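Local coordinates for protein transcriptional repressor pagR (Bacillus anthracis, PDB 2ZKZ) that binds DNA as a dimeric helix-turn-helix repressor of the ArsR family and represses expression of the pagA and atxA genes, at the interface of chains A and B. Sequence-based numbering; all coordinates share one arbitrary frame. Chains: chain A/B, Transcriptional repressor pagR.

Contact 1: the interface of chains A and B. Residues chain A 27-28, 30-31; chain B 14, 17-18, 21.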
# COMPACT_ATOMS: atom_id res chain seq x y z
N PRO A 27 4.68 1.89 -9.60
CA PRO A 27 5.89 1.10 -9.86
C PRO A 27 7.22 1.80 -9.59
O PRO A 27 8.07 1.30 -8.86
CB PRO A 27 5.74 0.71 -11.32
CG PRO A 27 4.27 0.54 -11.45
CD PRO A 27 3.73 1.75 -10.72
N MSE A 28 7.40 2.98 -10.18
CA MSE A 28 8.65 3.71 -10.00
C MSE A 28 8.81 4.25 -8.58
O MSE A 28 9.93 4.42 -8.11
CB MSE A 28 8.74 4.84 -11.03
CG MSE A 28 8.97 4.32 -12.46
SE MSE A 28 10.53 3.15 -12.61
CE MSE A 28 9.62 1.44 -12.57
N LEU A 30 7.76 2.60 -5.95
CA LEU A 30 8.19 1.45 -5.16
C LEU A 30 9.68 1.22 -5.41
O LEU A 30 10.41 0.83 -4.51
CB LEU A 30 7.37 0.20 -5.51
CG LEU A 30 5.91 0.24 -5.03
CD1 LEU A 30 5.14 -0.99 -5.53
CD2 LEU A 30 5.89 0.30 -3.50
N LYS A 31 10.13 1.47 -6.64
CA LYS A 31 11.54 1.31 -6.98
C LYS A 31 12.37 2.29 -6.15
O LYS A 31 13.41 1.92 -5.61
CB LYS A 31 11.79 1.62 -8.45
CG LYS A 31 11.52 0.48 -9.40
CD LYS A 31 12.48 0.55 -10.59
CE LYS A 31 13.93 0.43 -10.12
NZ LYS A 31 14.91 0.36 -11.24
N LEU B 14 6.80 -5.25 -9.75
CA LEU B 14 6.57 -3.90 -9.27
C LEU B 14 5.17 -3.43 -9.62
O LEU B 14 4.53 -2.76 -8.83
CB LEU B 14 7.59 -2.93 -9.88
CG LEU B 14 8.97 -2.91 -9.22
CD1 LEU B 14 9.95 -2.19 -10.13
CD2 LEU B 14 8.88 -2.23 -7.86
N ASP B 17 2.68 -5.34 -7.43
CA ASP B 17 2.69 -4.77 -6.09
C ASP B 17 2.04 -3.40 -6.03
O ASP B 17 1.33 -3.09 -5.07
CB ASP B 17 4.12 -4.68 -5.55
CG ASP B 17 4.77 -6.04 -5.42
OD1 ASP B 17 4.05 -7.05 -5.50
OD2 ASP B 17 6.01 -6.09 -5.24
N ALA B 18 2.27 -2.57 -7.04
CA ALA B 18 1.67 -1.24 -7.08
C ALA B 18 0.15 -1.34 -7.15
O ALA B 18 -0.56 -0.59 -6.48
CB ALA B 18 2.20 -0.46 -8.27
N LEU B 21 -1.37 -2.38 -3.73
CA LEU B 21 -1.45 -1.22 -2.83
C LEU B 21 -2.58 -0.28 -3.23
O LEU B 21 -3.32 0.23 -2.39
CB LEU B 21 -0.11 -0.46 -2.83
CG LEU B 21 0.93 -0.74 -1.74
CD1 LEU B 21 0.97 -2.20 -1.38
CD2 LEU B 21 2.30 -0.26 -2.21
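Helix 12-24 of chain B packs against the start of helix 27-39 of chain A in the dimer interface of this ArsR-family winged-helix repressor. Most of the surface that chain B gives up here belongs to B:Leu14, which hides 79 Å². Its two methyls part company at the tip: CD2 lies against CB of A:Leu30 at 3.7 Å, while CD1 points at the aliphatic stem of A:Lys31. The two side chains cross at about a right angle, with B:Leu14 CD1 3.8 Å from A:Lys31 CD; the still nearer approach to CG is too short to be trusted. The lysine chain kinks at chi2 and chi3 (-148° and 61°), which sets CD beside the leucine before the extended end carries the amine onward.

A:Leu30 enters along the face of the opposing helix. Its CG is anti to the carbonyl carbon (chi1 -71°), and the extended chi2 carries CD1 to the backbone N of B:Ala18 at 3.6 Å, a packing contact, and to CB of B:Asp17 at 3.8 Å. The other methyl, CD2, meets CD2 of B:Leu21 tip to tip at 3.9 Å. Beside this leucine, CD of the A:Pro27 ring rests on the methyl CB of B:Ala18 at 3.6 Å. The patch thus lies where the first turns of helix 27-39 in one subunit meet the face of helix 12-24 that carries B:Leu14, B:Ala18 and B:Leu21 in the other.

Contact 2: the interface of chains A and B. Residues chain A 21, 24-26, 30; chain B 18, 21-22, 25.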
# COMPACT_ATOMS: atom_id res chain seq x y z
N LEU A 21 -0.46 4.02 1.52
CA LEU A 21 -0.46 3.00 0.48
C LEU A 21 -0.72 3.66 -0.88
O LEU A 21 -0.09 3.30 -1.87
CB LEU A 21 -1.52 1.94 0.77
CG LEU A 21 -1.41 1.17 2.09
CD1 LEU A 21 -2.52 0.11 2.15
CD2 LEU A 21 -0.05 0.51 2.21
N MSE A 24 2.42 5.25 -2.27
CA MSE A 24 3.42 4.26 -2.69
C MSE A 24 2.93 3.41 -3.87
O MSE A 24 3.72 2.66 -4.46
CB MSE A 24 3.76 3.30 -1.54
CG MSE A 24 4.33 3.92 -0.27
SE MSE A 24 4.56 2.57 1.13
CE MSE A 24 5.97 1.55 0.30
N ALA A 25 1.65 3.51 -4.20
CA ALA A 25 1.06 2.68 -5.26
C ALA A 25 1.41 3.00 -6.72
O ALA A 25 0.53 3.10 -7.56
CB ALA A 25 -0.47 2.65 -5.09
N HIS A 26 2.70 3.11 -7.00
CA HIS A 26 3.20 3.40 -8.35
C HIS A 26 4.51 2.63 -8.49
O HIS A 26 5.38 2.70 -7.62
CB HIS A 26 3.47 4.90 -8.51
CG HIS A 26 2.25 5.75 -8.38
ND1 HIS A 26 1.46 6.08 -9.46
CD2 HIS A 26 1.65 6.31 -7.30
CE1 HIS A 26 0.43 6.80 -9.05
NE2 HIS A 26 0.52 6.95 -7.74
N LEU A 30 7.76 2.60 -5.95
CA LEU A 30 8.19 1.45 -5.16
C LEU A 30 9.68 1.22 -5.41
O LEU A 30 10.41 0.83 -4.51
CB LEU A 30 7.37 0.20 -5.51
CG LEU A 30 5.91 0.24 -5.03
CD1 LEU A 30 5.14 -0.99 -5.53
CD2 LEU A 30 5.89 0.30 -3.50
N ALA B 18 2.27 -2.57 -7.04
CA ALA B 18 1.67 -1.24 -7.08
C ALA B 18 0.15 -1.34 -7.15
O ALA B 18 -0.56 -0.59 -6.48
CB ALA B 18 2.20 -0.46 -8.27
N LEU B 21 -1.37 -2.38 -3.73
CA LEU B 21 -1.45 -1.22 -2.83
C LEU B 21 -2.58 -0.28 -3.23
O LEU B 21 -3.32 0.23 -2.39
CB LEU B 21 -0.11 -0.46 -2.83
CG LEU B 21 0.93 -0.74 -1.74
CD1 LEU B 21 0.97 -2.20 -1.38
CD2 LEU B 21 2.30 -0.26 -2.21
N LYS B 22 -2.71 -0.03 -4.53
CA LYS B 22 -3.73 0.87 -5.04
C LYS B 22 -5.12 0.37 -4.65
O LYS B 22 -5.96 1.14 -4.19
CB LYS B 22 -3.61 0.96 -6.57
CG LYS B 22 -4.48 2.01 -7.23
CD LYS B 22 -4.10 2.16 -8.71
CE LYS B 22 -4.88 3.29 -9.39
NZ LYS B 22 -6.33 2.97 -9.56
N ALA B 25 -5.69 0.89 -0.95
CA ALA B 25 -5.62 2.29 -0.54
C ALA B 25 -6.89 3.11 -0.29
O ALA B 25 -7.03 4.21 -0.81
CB ALA B 25 -4.71 3.06 -1.51
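Helix 14-24 of chain A gives way after A:Met24 to a short turn, where A:Ala25 (phi -73°, psi 51°) leaves helical geometry and A:His26 is extended before helix 27-39 begins. In this ArsR-type dimer the turn is laid on helix 12-24 of chain B. The methyl of A:Ala25 points into the backbone of that helix: CB sits 3.5 Å from the carbonyl O of B:Ala18 and equally near the N of B:Lys22, contacts of packing alone. It also lies 3.7 Å from CA of B:Lys22. CB of that lysine still touches the alanine methyl, and the chain departs from CG onward, with CG anti to the backbone N (chi1 -172°).

B:Leu21 is the bulkier partner and hides 62 Å². Its CB touches CB of A:Ala25 at 3.9 Å and lies beside the carbonyl O of A:Leu21. At the far end CD2 comes within 3.9 Å of CB of A:Met24, a selenomethionine whose seleno end bends at chi3 and takes no part in that contact. B:Leu21 thus spans from the turn residue A:Ala25 to the last residue of helix 14-24. With the chains exchanged, CB of A:Leu21 approaches the methyl CB of B:Ala25 at 4.1 Å, but the two leucines adopt different rotamers and the twin is only approximate. On the other flank of A:Ala25, CB of B:Ala18 lies 3.8 Å from the backbone N of A:His26.

Contact 3: the interface of chains A and B. Residues chain A 17, 21, 87; chain B 30, 94-95.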
# COMPACT_ATOMS: atom_id res chain seq x y z
N ASP A 17 -2.99 5.65 6.97
CA ASP A 17 -2.53 4.38 6.43
C ASP A 17 -2.97 4.19 4.98
O ASP A 17 -2.19 3.74 4.14
CB ASP A 17 -3.03 3.21 7.28
CG ASP A 17 -2.47 3.24 8.69
OD1 ASP A 17 -1.32 3.70 8.88
OD2 ASP A 17 -3.18 2.79 9.62
N LEU A 21 -0.46 4.02 1.52
CA LEU A 21 -0.46 3.00 0.48
C LEU A 21 -0.72 3.66 -0.88
O LEU A 21 -0.09 3.30 -1.87
CB LEU A 21 -1.52 1.94 0.77
CG LEU A 21 -1.41 1.17 2.09
CD1 LEU A 21 -2.52 0.11 2.15
CD2 LEU A 21 -0.05 0.51 2.21
N LYS A 87 6.69 2.11 9.01
CA LYS A 87 5.71 1.41 8.18
C LYS A 87 6.18 1.26 6.74
O LYS A 87 6.00 0.21 6.11
CB LYS A 87 4.36 2.13 8.22
CG LYS A 87 3.66 2.08 9.57
CD LYS A 87 2.23 2.59 9.45
CE LYS A 87 1.46 2.44 10.76
NZ LYS A 87 2.04 3.28 11.84
N LEU B 30 -9.39 -0.98 3.97
CA LEU B 30 -8.42 -1.45 4.95
C LEU B 30 -9.17 -2.02 6.14
O LEU B 30 -8.74 -2.99 6.75
CB LEU B 30 -7.51 -0.31 5.41
CG LEU B 30 -6.43 0.13 4.42
CD1 LEU B 30 -5.61 1.28 5.03
CD2 LEU B 30 -5.53 -1.05 4.09
N LEU B 94 1.24 -5.14 9.61
CA LEU B 94 2.16 -4.02 9.85
C LEU B 94 1.43 -2.72 10.17
O LEU B 94 1.89 -1.94 11.00
CB LEU B 94 3.05 -3.80 8.63
CG LEU B 94 4.20 -4.78 8.38
CD1 LEU B 94 4.85 -4.47 7.03
CD2 LEU B 94 5.23 -4.66 9.50
N LEU B 95 0.28 -2.50 9.52
CA LEU B 95 -0.49 -1.28 9.73
C LEU B 95 -1.31 -1.21 11.02
O LEU B 95 -1.62 -0.12 11.49
CB LEU B 95 -1.42 -1.04 8.53
CG LEU B 95 -0.76 -0.77 7.18
CD1 LEU B 95 -1.84 -0.53 6.14
CD2 LEU B 95 0.16 0.44 7.27
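Apolar packing dominates this part of the ArsR-family dimer, where B:Leu95, at the end of helix 86-95, enters between A:Lys87 of the equivalent helix and helix 14-24 of chain A. One methyl of B:Leu95, CD2, faces the lysine: it lies 3.7 Å from CD of A:Lys87, and the two side chains cross at about a right angle. The lysine is extended up to its last bend at chi4 (64°), which presents the methylenes to the leucine while NZ swings off. The other methyl, CD1, meets CD1 of A:Leu21 tip to tip at 4.1 Å. That same A:Leu21 methyl also reaches CD2 of B:Leu30, again end on, at 3.8 Å. B:Leu30 in turn puts its second methyl, CD1, against CB of A:Asp17 at 3.9 Å.

Polar atoms also border B:Leu95, at similar distances and without a bond. A:Asp17 and B:Leu95 run past each other in opposite directions, which brings the carboxylate OD1 to 3.9 Å from CD2 of B:Leu95. The second carboxylate oxygen, OD2, lies 3.8 Å from the backbone O of B:Leu95, too far for a bond. CE of A:Lys87 lies 4.1 Å from O of B:Leu95.

Contact 4: the interface of chains A and B. Residues chain A 14, 17-18; chain B 26-28, 30-31.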
# COMPACT_ATOMS: atom_id res chain seq x y z
N LEU A 14 -6.52 5.64 10.23
CA LEU A 14 -6.89 4.71 9.18
C LEU A 14 -6.68 5.43 7.85
O LEU A 14 -6.22 4.84 6.87
CB LEU A 14 -8.36 4.32 9.34
CG LEU A 14 -8.95 3.38 8.29
CD1 LEU A 14 -8.20 2.05 8.31
CD2 LEU A 14 -10.44 3.18 8.59
N ASP A 17 -2.99 5.65 6.97
CA ASP A 17 -2.53 4.38 6.43
C ASP A 17 -2.97 4.19 4.98
O ASP A 17 -2.19 3.74 4.14
CB ASP A 17 -3.03 3.21 7.28
CG ASP A 17 -2.47 3.24 8.69
OD1 ASP A 17 -1.32 3.70 8.88
OD2 ASP A 17 -3.18 2.79 9.62
N ALA A 18 -4.22 4.53 4.68
CA ALA A 18 -4.74 4.41 3.31
C ALA A 18 -3.97 5.34 2.36
O ALA A 18 -3.62 4.97 1.23
CB ALA A 18 -6.23 4.75 3.27
N HIS B 26 -7.80 2.57 0.52
CA HIS B 26 -9.05 3.25 0.86
C HIS B 26 -9.34 2.87 2.31
O HIS B 26 -9.22 1.70 2.68
CB HIS B 26 -10.19 2.77 -0.04
CG HIS B 26 -9.99 3.11 -1.48
ND1 HIS B 26 -10.37 4.32 -2.02
CD2 HIS B 26 -9.42 2.41 -2.49
CE1 HIS B 26 -10.04 4.35 -3.30
NE2 HIS B 26 -9.46 3.20 -3.61
N PRO B 27 -9.73 3.84 3.14
CA PRO B 27 -10.02 3.57 4.55
C PRO B 27 -10.93 2.38 4.84
O PRO B 27 -10.57 1.50 5.62
CB PRO B 27 -10.62 4.89 5.04
CG PRO B 27 -9.87 5.90 4.21
CD PRO B 27 -9.92 5.28 2.83
N MSE B 28 -12.11 2.34 4.22
CA MSE B 28 -13.03 1.24 4.49
C MSE B 28 -12.55 -0.09 3.92
O MSE B 28 -12.95 -1.15 4.40
CB MSE B 28 -14.43 1.58 3.97
CG MSE B 28 -15.10 2.73 4.75
SE MSE B 28 -15.31 2.41 6.67
CE MSE B 28 -13.68 3.24 7.30
N LEU B 30 -9.39 -0.98 3.97
CA LEU B 30 -8.42 -1.45 4.95
C LEU B 30 -9.17 -2.02 6.14
O LEU B 30 -8.74 -2.99 6.75
CB LEU B 30 -7.51 -0.31 5.41
CG LEU B 30 -6.43 0.13 4.42
CD1 LEU B 30 -5.61 1.28 5.03
CD2 LEU B 30 -5.53 -1.05 4.09
N LYS B 31 -10.31 -1.41 6.47
CA LYS B 31 -11.10 -1.90 7.59
C LYS B 31 -11.64 -3.28 7.23
O LYS B 31 -11.65 -4.18 8.06
CB LYS B 31 -12.24 -0.92 7.89
CG LYS B 31 -12.90 -1.17 9.23
CD LYS B 31 -13.74 0.02 9.67
CE LYS B 31 -14.40 -0.26 11.02
NZ LYS B 31 -15.19 0.90 11.52
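A:Leu14, in the first turn of helix 14-24, reaches over the start of helix 27-39 of chain B in this ArsR-type repressor dimer and hides 80 Å². From CB the chain leaves with CG anti to the backbone N (chi1 178°), which turns the branch toward B:Pro27. CG then lies 3.9 Å from CA of that proline. CG and both methyls gather round the carbonyl O of B:Pro27, with CD2 at 3.4 Å from it. The methyls then diverge. CD1 goes to B:Leu30, meeting its CB at 3.8 Å as the two leucines slide past each other in opposite directions. CD2 continues to the terminal methyl CE of B:Met28, a selenomethionine, at 3.5 Å. This last approach is tighter than ordinary van der Waals contact. The selenomethionine, bent at chi2 and chi3 (-58° and 93°), brings CE back toward the leucine, and the side chains cross at about a right angle.

One turn further along, A:Ala18 presents its methyl to the proline ring, with CB 3.7 Å from CD of B:Pro27 and close to its ring nitrogen. Its backbone is packed by B:Leu30, whose CD1 lies 3.6 Å from N of A:Ala18 and lightly touches A:Asp17 as well.

Contacts 1 and 2 adjoin, their C-alpha centres about 6 Å apart, and share A:Leu30, B:Ala18 and B:Leu21. Contacts 3 and 4 adjoin likewise, about 8 Å apart, through A:Asp17 and B:Leu30. A:Leu21 joins contact 2 to contact 3 over about 11 Å. Contact 4 is approximately the two-fold counterpart of contact 1, about 19 Å away, with Leu14 in a different rotamer in each chain. Together they are adjoining patches of the dimer interface, mainly apolar in the contacts described and built from the first two helices and the C-terminal helix, which would set how the two DNA-binding helix-turn-helix units are placed relative to each other.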